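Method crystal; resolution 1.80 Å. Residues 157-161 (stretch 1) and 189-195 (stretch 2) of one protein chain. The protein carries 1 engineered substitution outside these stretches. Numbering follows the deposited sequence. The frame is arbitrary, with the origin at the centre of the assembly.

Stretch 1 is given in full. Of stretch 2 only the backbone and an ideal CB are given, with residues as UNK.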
# COMPACT_ATOMS: atom_id res chain seq x y z
N ARG A 157 19.40 -1.39 -3.35
CA ARG A 157 19.13 -1.00 -1.98
C ARG A 157 18.00 0.00 -1.90
O ARG A 157 17.71 0.70 -2.86
CB ARG A 157 20.40 -0.43 -1.32
CG ARG A 157 20.83 0.91 -1.88
CD ARG A 157 22.07 1.44 -1.13
NE ARG A 157 22.48 2.77 -1.56
CZ ARG A 157 21.90 3.91 -1.21
NH1 ARG A 157 22.40 5.07 -1.65
NH2 ARG A 157 20.83 3.93 -0.42
N TYR A 158 17.38 0.07 -0.72
CA TYR A 158 16.45 1.14 -0.39
C TYR A 158 17.23 2.35 0.10
O TYR A 158 18.45 2.29 0.37
CB TYR A 158 15.45 0.64 0.67
CG TYR A 158 14.56 -0.45 0.10
CD1 TYR A 158 14.77 -1.79 0.42
CD2 TYR A 158 13.56 -0.14 -0.82
CE1 TYR A 158 13.98 -2.79 -0.13
CE2 TYR A 158 12.77 -1.15 -1.38
CZ TYR A 158 12.98 -2.47 -1.04
OH TYR A 158 12.20 -3.51 -1.56
N ALA A 159 16.52 3.45 0.21
CA ALA A 159 17.09 4.74 0.58
C ALA A 159 17.56 4.74 2.05
O ALA A 159 18.13 5.73 2.52
CB ALA A 159 16.08 5.83 0.32
N ASN A 160 17.32 3.64 2.76
CA ASN A 160 17.81 3.49 4.13
C ASN A 160 19.16 2.74 4.15
O ASN A 160 19.61 2.33 5.20
CB ASN A 160 16.78 2.73 4.98
CG ASN A 160 16.57 1.31 4.51
OD1 ASN A 160 17.03 0.90 3.44
ND2 ASN A 160 15.84 0.53 5.31
N HIS A 161 19.75 2.54 2.98
CA HIS A 161 21.06 1.85 2.82
C HIS A 161 21.06 0.39 3.21
O HIS A 161 22.11 -0.18 3.47
CB HIS A 161 22.19 2.64 3.51
CG HIS A 161 22.47 3.94 2.84
ND1 HIS A 161 23.58 4.15 2.05
CD2 HIS A 161 21.74 5.08 2.77
CE1 HIS A 161 23.54 5.37 1.55
NE2 HIS A 161 22.43 5.96 1.97
N UNK A 189 7.69 5.25 7.39
CA UNK A 189 8.17 4.56 6.20
C UNK A 189 9.69 4.25 6.25
O UNK A 189 10.35 4.18 5.22
CB UNK A 189 7.85 5.41 4.97
N UNK A 190 10.19 4.02 7.46
CA UNK A 190 11.60 3.66 7.68
C UNK A 190 12.45 4.89 7.31
O UNK A 190 11.92 5.97 7.08
CB UNK A 190 12.00 2.44 6.86
N UNK A 191 13.76 4.74 7.24
CA UNK A 191 14.61 5.87 6.85
C UNK A 191 14.72 5.93 5.32
O UNK A 191 15.79 5.76 4.77
CB UNK A 191 16.00 5.75 7.48
N UNK A 192 13.60 6.20 4.66
CA UNK A 192 13.52 6.14 3.20
C UNK A 192 13.25 7.51 2.58
O UNK A 192 12.97 7.60 1.37
CB UNK A 192 12.43 5.16 2.78
N UNK A 193 13.33 8.55 3.39
CA UNK A 193 13.16 9.90 2.89
C UNK A 193 14.38 10.26 2.05
O UNK A 193 15.51 9.82 2.35
CB UNK A 193 12.96 10.89 4.04
N UNK A 194 14.13 11.00 0.98
CA UNK A 194 15.17 11.50 0.09
C UNK A 194 14.86 12.98 -0.15
O UNK A 194 13.76 13.32 -0.58
CB UNK A 194 15.23 10.71 -1.22
N UNK A 195 15.83 13.83 0.16
CA UNK A 195 15.70 15.27 -0.01
C UNK A 195 16.96 15.77 -0.71
O UNK A 195 18.05 15.69 -0.14
CB UNK A 195 15.49 15.98 1.33

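Stretch 1 folds into a type I beta turn from Y158 to H161, closed by the backbone hydrogen bond from H161 N to Y158 O (2.9 Å), and it presents Y158, A159 and N160 to the second stretch.

At position 189 the ideal CB has nothing of stretch 1 within 5.5 Å, so this contact sets no preference. The residue is L189; its side chain stays clear of stretch 1.

Position 190 is more telling. Its CA-to-CB bond points toward stretch 1, and the ideal CB lies 4.6 Å from N160 ND2, an amide donor. A short acceptor, such as Asp, Asn or Ser, would suit; phi 67° with psi -170° is easiest for Gly, but Gly would leave N160 ND2 without a side-chain acceptor here. The residue is D190. N160 ND2 donates a weak hydrogen bond to D190 OD1 (3.3 Å), and the same oxygen accepts from the backbone N of 191 (2.7 Å from D190 OD1).

At 191 the CA-to-CB bond runs sideways, with the ideal CB 4.0 Å from N160 CB. The first side-chain carbon can pack there, but no charge is offered, so many residues with a CB would do, including long polar ones. R191 packs its CB against N160 CB at 4.0 Å, while the end of its side chain leads away and bonds elsewhere in the structure. Its backbone comes close too: R191 O is 3.1 Å from N160 CA, and 3.2 Å from A159 O, a pair of acceptors that cannot hydrogen-bond.

The CA-to-CB bond at 192 also runs sideways, its ideal CB 4.5 Å from A159 CB. The Y158 ring and the backbone amide of A159 lie within range of a medium-length side chain; Gln, Glu or Met could extend along them, the first two adding an acceptor. It is Q192. Its OE1 comes 3.4 Å from Y158 CD2, approaching the ring obliquely, and takes a hydrogen bond from a water (Q192 OE1 to water O, 2.7 Å) that in turn accepts from A159 N (2.9 Å to the same O). Q192 NE2 donates to L189 O at 2.9 Å, bracing the loop.

At 193, where the strand begins, the CA-to-CB bond points away and the ideal CB has nothing of stretch 1 within 5.5 Å, so this contact asks for no side chain. It is G193.

The CA-to-CB bond at 194 runs sideways, and the ideal CB of 194 lies 5.2 Å from A159 CB, which favours a small or branched apolar residue. V194 brings CG2 to 3.8 Å from A159 CB.

Position 195 is out of reach and unconstrained by stretch 1; it is Y195.

Stretch 2 (189-195) LDRQGVY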
# COMPACT_ATOMS: atom_id res chain seq x y z
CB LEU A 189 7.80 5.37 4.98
CG LEU A 189 6.30 5.69 4.89
CD1 LEU A 189 6.05 6.52 3.63
CD2 LEU A 189 5.44 4.41 4.88
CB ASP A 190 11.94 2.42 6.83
CG ASP A 190 13.08 1.59 7.39
OD1 ASP A 190 14.19 2.15 7.64
OD2 ASP A 190 12.90 0.36 7.51
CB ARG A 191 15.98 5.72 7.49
CG ARG A 191 15.93 5.76 9.02
CD ARG A 191 17.36 5.93 9.58
NE ARG A 191 17.89 7.23 9.18
CZ ARG A 191 17.56 8.40 9.76
NH1 ARG A 191 18.08 9.55 9.31
NH2 ARG A 191 16.73 8.43 10.80
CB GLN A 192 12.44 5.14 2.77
CG GLN A 192 12.87 3.70 2.93
CD GLN A 192 11.92 2.71 2.28
OE1 GLN A 192 12.21 2.15 1.23
NE2 GLN A 192 10.76 2.48 2.92
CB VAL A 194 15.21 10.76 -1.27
CG1 VAL A 194 16.35 11.29 -2.15
CG2 VAL A 194 15.37 9.26 -1.05
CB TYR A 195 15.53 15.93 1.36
CG TYR A 195 15.25 17.42 1.32
CD1 TYR A 195 14.12 17.92 0.66
CD2 TYR A 195 16.09 18.32 1.97
CE1 TYR A 195 13.86 19.29 0.64
CE2 TYR A 195 15.83 19.69 1.95
CZ TYR A 195 14.72 20.16 1.29
OH TYR A 195 14.46 21.51 1.28
O HOH W 1 13.77 3.47 -0.56
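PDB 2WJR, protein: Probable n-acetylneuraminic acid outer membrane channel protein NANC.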